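Local coordinates for diguanylate cyclase TpbB (PDB 7A7E), which catalyses the condensation of two GTP molecules into the second messenger cyclic-di-GMP, a signal for biofilm formation, through the GGDEF domain that makes up this chain, at residues R49-V54 with L149-A154; A32-R37 with L94-G99; G87-S92 with F103-A108. All coordinates share one frame; numbering follows the deposited sequence.

Contact 1: residues R49-V54 with L149-A154; sequences REQLAV and LYPEHA
L52 lies obliquely against the base of Y150, its CD1 methyl 3.8 Å from Y150 CB and CG as near. The leucine takes the crowded position, with CG between the backbone N and the carbonyl carbon (chi1 64°), and this swings its branched end over the neighbouring strand. The Y150 side chain has CG anti to its backbone N (chi1 175°), which sends the ring back along 49-54 until its edge meets a carbonyl, with CE2 3.8 Å from E50 O. The phenol suits this place because its apolar ring can pack beside leucines, L52 here and L42 of helix 31-47, while the hydroxyl makes a weak hydrogen bond to N46. P151 follows through a cis peptide bond, which folds its CB over the centre of one face of the tyrosine ring.

In the backbone, Y150 N donates a 2.8 Å hydrogen bond to L52 O, whereas the return bond from L52 N is weak. This is the antiparallel pairing of strands 51-59 and 143-150, adjacent in the central sheet of the GGDEF domain, close to where the first strand begins and the second ends. The next pair, A53 and L149, points to the opposite face, where the small alanine brings its CB to 3.9 Å from L149 CD2.

At the exposed margin, which suits polar side chains, the extended Q51 side chain crosses that of E152 at about a right angle. Their amide and carboxylate groups are nearly coplanar, and the amide can donate: Q51 NE2 makes a weak hydrogen bond to E152 OE2. Q51 CG passes 3.3 Å from Y150 O. Beyond the proline, H153 ND1 accepts from L149 N at 2.7 Å, and H153 N bonds to L149 O.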
# COMPACT_ATOMS: atom_id res chain seq x y z
N ARG A 49 23.21 -6.75 2.68
CA ARG A 49 23.48 -5.59 1.84
C ARG A 49 22.47 -5.51 0.69
O ARG A 49 22.82 -5.09 -0.41
CB ARG A 49 24.94 -5.67 1.34
CG ARG A 49 25.40 -4.49 0.51
CD ARG A 49 25.43 -3.21 1.31
NE ARG A 49 26.43 -3.34 2.35
CZ ARG A 49 26.66 -2.44 3.30
NH1 ARG A 49 25.95 -1.33 3.34
NH2 ARG A 49 27.61 -2.67 4.20
N GLU A 50 21.22 -5.89 0.96
CA GLU A 50 20.17 -6.02 -0.04
C GLU A 50 19.13 -4.90 0.10
O GLU A 50 19.23 -4.05 0.99
CB GLU A 50 19.57 -7.43 0.04
CG GLU A 50 19.03 -7.95 -1.29
CD GLU A 50 20.07 -8.27 -2.36
OE1 GLU A 50 20.92 -9.14 -2.10
OE2 GLU A 50 20.02 -7.64 -3.45
N GLN A 51 18.11 -4.90 -0.78
CA GLN A 51 17.10 -3.86 -0.82
C GLN A 51 15.71 -4.39 -0.43
O GLN A 51 15.38 -5.55 -0.71
CB GLN A 51 17.01 -3.30 -2.24
CG GLN A 51 17.99 -2.17 -2.52
CD GLN A 51 17.58 -1.47 -3.80
OE1 GLN A 51 17.42 -2.08 -4.85
NE2 GLN A 51 17.38 -0.16 -3.69
N LEU A 52 14.90 -3.52 0.19
CA LEU A 52 13.48 -3.79 0.39
C LEU A 52 12.64 -2.53 0.15
O LEU A 52 13.16 -1.42 0.11
CB LEU A 52 13.23 -4.41 1.77
CG LEU A 52 13.55 -3.57 3.00
CD1 LEU A 52 12.43 -2.57 3.29
CD2 LEU A 52 13.69 -4.50 4.19
N ALA A 53 11.32 -2.70 -0.02
CA ALA A 53 10.44 -1.57 -0.26
C ALA A 53 9.20 -1.63 0.63
O ALA A 53 8.67 -2.71 0.90
CB ALA A 53 10.07 -1.48 -1.72
N VAL A 54 8.74 -0.45 1.07
CA VAL A 54 7.46 -0.31 1.74
C VAL A 54 6.50 0.46 0.83
O VAL A 54 6.82 1.52 0.31
CB VAL A 54 7.56 0.37 3.12
CG1 VAL A 54 6.25 0.27 3.87
CG2 VAL A 54 8.67 -0.22 3.96
N LEU A 149 11.88 3.24 -0.45
CA LEU A 149 12.95 2.26 -0.62
C LEU A 149 13.91 2.25 0.57
O LEU A 149 14.19 3.28 1.21
CB LEU A 149 13.70 2.58 -1.90
CG LEU A 149 12.82 2.56 -3.14
CD1 LEU A 149 13.60 3.07 -4.33
CD2 LEU A 149 12.32 1.15 -3.41
N TYR A 150 14.41 1.03 0.83
CA TYR A 150 15.58 0.80 1.65
C TYR A 150 16.73 0.30 0.77
O TYR A 150 16.54 -0.54 -0.11
CB TYR A 150 15.29 -0.15 2.81
CG TYR A 150 16.52 -0.48 3.60
CD1 TYR A 150 16.93 0.34 4.64
CD2 TYR A 150 17.31 -1.57 3.27
CE1 TYR A 150 18.09 0.06 5.35
CE2 TYR A 150 18.47 -1.86 3.97
CZ TYR A 150 18.86 -1.04 5.02
OH TYR A 150 20.00 -1.34 5.72
N PRO A 151 17.96 0.83 0.95
CA PRO A 151 18.20 1.90 1.93
C PRO A 151 18.19 3.35 1.43
O PRO A 151 18.44 4.24 2.23
CB PRO A 151 19.57 1.45 2.42
CG PRO A 151 20.27 0.97 1.16
CD PRO A 151 19.19 0.40 0.28
N GLU A 152 17.84 3.60 0.16
CA GLU A 152 17.81 4.95 -0.41
C GLU A 152 17.10 5.97 0.47
O GLU A 152 17.53 7.11 0.50
CB GLU A 152 17.10 5.04 -1.77
CG GLU A 152 17.84 4.38 -2.91
CD GLU A 152 17.56 2.90 -3.12
OE1 GLU A 152 17.26 2.51 -4.28
OE2 GLU A 152 17.67 2.13 -2.14
N HIS A 153 15.97 5.63 1.12
CA HIS A 153 15.23 6.71 1.78
C HIS A 153 15.44 6.71 3.29
O HIS A 153 15.56 7.77 3.91
CB HIS A 153 13.73 6.66 1.48
CG HIS A 153 13.40 6.75 0.04
ND1 HIS A 153 12.60 5.81 -0.58
CD2 HIS A 153 13.76 7.64 -0.91
CE1 HIS A 153 12.47 6.11 -1.86
NE2 HIS A 153 13.18 7.23 -2.09
N ALA A 154 15.41 5.53 3.90
CA ALA A 154 15.42 5.48 5.34
C ALA A 154 16.00 4.14 5.74
O ALA A 154 16.13 3.26 4.90
CB ALA A 154 14.02 5.63 5.86

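Contact 2: residues A32-R37 with L94-G99; sequences AFFEGR and LVARLG
F34 and L94 pass side by side with their ends pointing opposite ways, one to the sheet and the other to the helix. F34 holds CG anti to its own backbone N (chi1 -173°), which carries the ring across to the strand. There F34 CD2 lies 4.0 Å from L94 CD2, and the ring edge, at CE2, comes in plane to 3.9 Å from L94 O. At its root F34 CB meets A96 CB at 3.6 Å; a methyl group as small as alanine's lets helix and strand come this close.

Helix 31-47 crosses edge strand 94-99 at 138°, the local axes 8.4 Å apart. The strand is the first arm of the hairpin whose turn bears the GGDEF signature, which starts at G99 and includes D101, a magnesium ligand.

Two further side chains of the helix reach the same L94 methyl, CD2. R37, from the opposite direction, lays its CB, CG and CD methylenes alongside, with R37 CB 3.7 Å from L94 CD2; bends at chi2 and chi3 keep the chain there, and an arginine's charged end can still reach the partly exposed margin. F33, on the exposed side, turns its ring edge to that methyl, CD1 being 4.3 Å from L94 CD2.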
# COMPACT_ATOMS: atom_id res chain seq x y z
N ALA A 32 0.84 -3.80 13.93
CA ALA A 32 1.73 -4.33 14.95
C ALA A 32 2.58 -5.44 14.35
O ALA A 32 3.79 -5.47 14.52
CB ALA A 32 0.94 -4.86 16.11
N PHE A 33 1.90 -6.32 13.61
CA PHE A 33 2.53 -7.43 12.92
C PHE A 33 3.49 -6.87 11.88
O PHE A 33 4.68 -7.22 11.86
CB PHE A 33 1.45 -8.27 12.21
CG PHE A 33 1.92 -9.64 11.83
CD1 PHE A 33 2.60 -9.84 10.64
CD2 PHE A 33 1.71 -10.73 12.66
CE1 PHE A 33 3.06 -11.10 10.29
CE2 PHE A 33 2.16 -11.99 12.31
CZ PHE A 33 2.84 -12.17 11.13
N PHE A 34 2.94 -5.97 11.06
CA PHE A 34 3.66 -5.43 9.92
C PHE A 34 4.98 -4.81 10.37
O PHE A 34 6.00 -4.97 9.71
CB PHE A 34 2.78 -4.45 9.14
CG PHE A 34 3.40 -3.97 7.85
CD1 PHE A 34 4.25 -2.87 7.83
CD2 PHE A 34 3.15 -4.63 6.65
CE1 PHE A 34 4.83 -2.44 6.64
CE2 PHE A 34 3.72 -4.20 5.47
CZ PHE A 34 4.55 -3.10 5.46
N GLU A 35 4.95 -4.11 11.51
CA GLU A 35 6.13 -3.40 11.97
C GLU A 35 7.21 -4.40 12.35
O GLU A 35 8.39 -4.18 12.07
CB GLU A 35 5.77 -2.50 13.14
CG GLU A 35 4.72 -1.46 12.79
CD GLU A 35 4.75 -0.20 13.63
OE1 GLU A 35 5.48 -0.21 14.66
OE2 GLU A 35 4.06 0.79 13.26
N GLY A 36 6.80 -5.50 13.01
CA GLY A 36 7.78 -6.45 13.50
C GLY A 36 8.50 -7.10 12.33
O GLY A 36 9.73 -7.12 12.25
N ARG A 37 7.67 -7.58 11.40
CA ARG A 37 8.16 -8.16 10.16
C ARG A 37 9.12 -7.20 9.47
O ARG A 37 10.22 -7.59 9.09
CB ARG A 37 6.99 -8.63 9.29
CG ARG A 37 6.61 -10.08 9.52
CD ARG A 37 6.61 -10.95 8.27
NE ARG A 37 7.83 -10.78 7.48
CZ ARG A 37 7.92 -11.06 6.18
NH1 ARG A 37 6.86 -11.54 5.54
NH2 ARG A 37 9.07 -10.86 5.53
N LEU A 94 4.42 -9.07 2.01
CA LEU A 94 3.45 -9.05 3.09
C LEU A 94 2.48 -7.89 2.88
O LEU A 94 2.93 -6.79 2.60
CB LEU A 94 4.21 -8.86 4.39
CG LEU A 94 3.38 -8.73 5.67
CD1 LEU A 94 2.61 -10.01 5.91
CD2 LEU A 94 4.23 -8.43 6.88
N VAL A 95 1.17 -8.16 3.04
CA VAL A 95 0.15 -7.13 3.13
C VAL A 95 -0.45 -7.14 4.53
O VAL A 95 -0.93 -8.17 5.00
CB VAL A 95 -1.01 -7.35 2.15
CG1 VAL A 95 -1.73 -6.04 1.90
CG2 VAL A 95 -0.56 -7.98 0.85
N ALA A 96 -0.45 -5.96 5.16
CA ALA A 96 -1.22 -5.71 6.37
C ALA A 96 -2.26 -4.64 6.06
O ALA A 96 -2.11 -3.87 5.11
CB ALA A 96 -0.34 -5.27 7.51
N ARG A 97 -3.32 -4.64 6.87
CA ARG A 97 -4.33 -3.61 6.79
C ARG A 97 -4.05 -2.67 7.95
O ARG A 97 -3.99 -3.09 9.10
CB ARG A 97 -5.72 -4.26 6.85
CG ARG A 97 -6.89 -3.29 6.98
CD ARG A 97 -8.17 -3.94 6.52
NE ARG A 97 -9.36 -3.89 7.38
CZ ARG A 97 -10.32 -2.98 7.30
NH1 ARG A 97 -11.38 -3.04 8.09
NH2 ARG A 97 -10.23 -1.98 6.43
N LEU A 98 -3.77 -1.42 7.61
CA LEU A 98 -3.47 -0.42 8.61
C LEU A 98 -4.76 -0.07 9.37
O LEU A 98 -4.77 -0.07 10.60
CB LEU A 98 -2.87 0.79 7.90
CG LEU A 98 -1.52 0.59 7.21
CD1 LEU A 98 -1.08 1.80 6.41
CD2 LEU A 98 -0.46 0.21 8.22
N GLY A 99 -5.83 0.16 8.60
CA GLY A 99 -7.15 0.56 9.05
C GLY A 99 -7.87 1.22 7.88
O GLY A 99 -7.20 1.66 6.94

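Contact 3: residues G87-S92 with F103-A108; sequences GQLRES and FAVLLA
This is a contact between a loop and a strand: residues 87-92, which connect helix 62-86 to strand 94-99, lie over strand 102-110 from V105 to A108, joined to it by aliphatic packing at one point and by polar groups at another. The apolar part belongs to L89. Its CD2 methyl is 3.9 Å from L107 CD2 and 4.1 Å from V105 CG1; the L89 side chain crosses that of L107 at about a right angle and that of V105 more obliquely. V105 and L107 alternate with A104 and L106 along the strand and so share one face of the sheet; A53 and L55 of the next strand border it, and I119 of helix 113-126 packs on L107. Leucine suits the loop position because a branched, flexible chain can reach down onto such a surface from its margin. With CG anti to the carbonyl carbon (chi1 -59°), L89 directs its end to the strand and also touches V95.

The polar part centres on A108. R90 bends at chi3 (73°), and its guanidinium turns an edge to the A108 carbonyl, with NH1 3.7 Å from A108 O, where at most a weak electrostatic attraction is likely. The firmer partner of R90 is D93, which forms a salt bridge with NH1 and also accepts a weak hydrogen bond from A108 N. This acidic side chain thus links the arginine to the strand backbone. S92 OG lies 3.1 Å from A108 O in a doubtful hydrogen bond, the hydroxyl's position being uncertain; if the bond is real, a short hydroxyl side chain would suit this loop position.

Helix, connecting loop and antiparallel hairpin follow one another here as in the beta-alpha-beta-beta-alpha-beta core of GGDEF domains, which is the ferredoxin-like palm of nucleotide cyclases and polymerases.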
# COMPACT_ATOMS: atom_id res chain seq x y z
N GLY A 87 -2.68 -10.40 -5.01
CA GLY A 87 -2.61 -11.02 -6.31
C GLY A 87 -1.32 -10.67 -7.04
O GLY A 87 -1.00 -11.26 -8.07
N GLN A 88 -0.57 -9.72 -6.51
CA GLN A 88 0.50 -9.10 -7.27
C GLN A 88 1.82 -9.29 -6.54
O GLN A 88 2.88 -8.93 -7.04
CB GLN A 88 0.16 -7.62 -7.49
CG GLN A 88 0.22 -7.24 -8.96
CD GLN A 88 -0.81 -7.98 -9.76
OE1 GLN A 88 -1.81 -8.46 -9.23
NE2 GLN A 88 -0.58 -8.06 -11.06
N LEU A 89 1.72 -9.87 -5.35
CA LEU A 89 2.87 -10.07 -4.49
C LEU A 89 3.49 -11.43 -4.76
O LEU A 89 2.98 -12.23 -5.54
CB LEU A 89 2.39 -9.97 -3.04
CG LEU A 89 1.73 -8.65 -2.67
CD1 LEU A 89 1.64 -8.51 -1.16
CD2 LEU A 89 2.53 -7.50 -3.25
N ARG A 90 4.62 -11.68 -4.10
CA ARG A 90 5.22 -13.00 -4.10
C ARG A 90 5.12 -13.55 -2.68
O ARG A 90 4.90 -12.79 -1.74
CB ARG A 90 6.62 -12.91 -4.72
CG ARG A 90 7.69 -12.41 -3.76
CD ARG A 90 8.98 -12.01 -4.44
NE ARG A 90 8.85 -10.75 -5.15
CZ ARG A 90 9.23 -9.57 -4.68
NH1 ARG A 90 9.75 -9.44 -3.47
NH2 ARG A 90 9.06 -8.51 -5.44
N GLU A 91 5.25 -14.87 -2.54
CA GLU A 91 4.99 -15.55 -1.29
C GLU A 91 5.76 -14.88 -0.16
O GLU A 91 5.42 -15.03 1.01
CB GLU A 91 5.30 -17.04 -1.43
CG GLU A 91 4.40 -17.77 -2.42
CD GLU A 91 2.90 -17.73 -2.16
OE1 GLU A 91 2.48 -17.84 -0.97
OE2 GLU A 91 2.14 -17.60 -3.14
N SER A 92 6.78 -14.12 -0.55
CA SER A 92 7.75 -13.58 0.38
C SER A 92 7.33 -12.21 0.91
O SER A 92 7.74 -11.81 2.01
CB SER A 92 9.11 -13.62 -0.27
OG SER A 92 9.18 -12.78 -1.42
N PHE A 103 -3.77 0.16 3.43
CA PHE A 103 -2.98 -1.05 3.62
C PHE A 103 -1.48 -0.75 3.50
O PHE A 103 -1.08 0.15 2.76
CB PHE A 103 -3.32 -2.12 2.57
CG PHE A 103 -4.79 -2.43 2.42
CD1 PHE A 103 -5.60 -1.64 1.61
CD2 PHE A 103 -5.37 -3.50 3.10
CE1 PHE A 103 -6.96 -1.92 1.48
CE2 PHE A 103 -6.72 -3.78 2.97
CZ PHE A 103 -7.51 -2.99 2.16
N ALA A 104 -0.67 -1.55 4.20
CA ALA A 104 0.79 -1.47 4.13
C ALA A 104 1.33 -2.75 3.51
O ALA A 104 0.85 -3.85 3.79
CB ALA A 104 1.39 -1.29 5.51
N VAL A 105 2.37 -2.58 2.69
CA VAL A 105 2.88 -3.70 1.92
C VAL A 105 4.40 -3.74 2.00
O VAL A 105 5.06 -2.76 1.66
CB VAL A 105 2.44 -3.63 0.45
CG1 VAL A 105 3.22 -4.63 -0.39
CG2 VAL A 105 0.93 -3.82 0.30
N LEU A 106 4.92 -4.91 2.39
CA LEU A 106 6.36 -5.12 2.50
C LEU A 106 6.83 -5.97 1.34
O LEU A 106 6.29 -7.06 1.15
CB LEU A 106 6.65 -5.85 3.81
CG LEU A 106 8.10 -6.32 3.93
CD1 LEU A 106 9.03 -5.12 3.87
CD2 LEU A 106 8.30 -7.10 5.21
N LEU A 107 7.81 -5.44 0.58
CA LEU A 107 8.38 -6.10 -0.59
C LEU A 107 9.83 -6.43 -0.28
O LEU A 107 10.70 -5.58 -0.38
CB LEU A 107 8.35 -5.19 -1.83
CG LEU A 107 7.00 -4.78 -2.44
CD1 LEU A 107 7.19 -4.20 -3.84
CD2 LEU A 107 6.01 -5.93 -2.51
N ALA A 108 10.05 -7.68 0.14
CA ALA A 108 11.35 -8.17 0.54
C ALA A 108 11.46 -9.60 0.06
O ALA A 108 10.45 -10.30 0.04
CB ALA A 108 11.48 -8.10 2.04

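How the contacts relate
All three contacts build on the same central sheet. Contact 1 pairs two of its strands directly, with backbone hydrogen bonds across its segments; its centre is buried, its Q51 and E152 end more exposed. Contact 2 sets helix 31-47 on the edge strand by mainly apolar packing without hydrogen bonds across its segments, buried at F34 and A96 and exposed at F33. Contact 3 brings a partly exposed loop onto buried V105 and L107, combining aliphatic side chains with polar groups. F34 CZ packs on V54 CG1, joining contacts 1 and 2. Strand 102-110 of contact 3 lies between strands of the other two, with probable hydrogen bonds from L107 N to A53 O and from L106 N to L94 O.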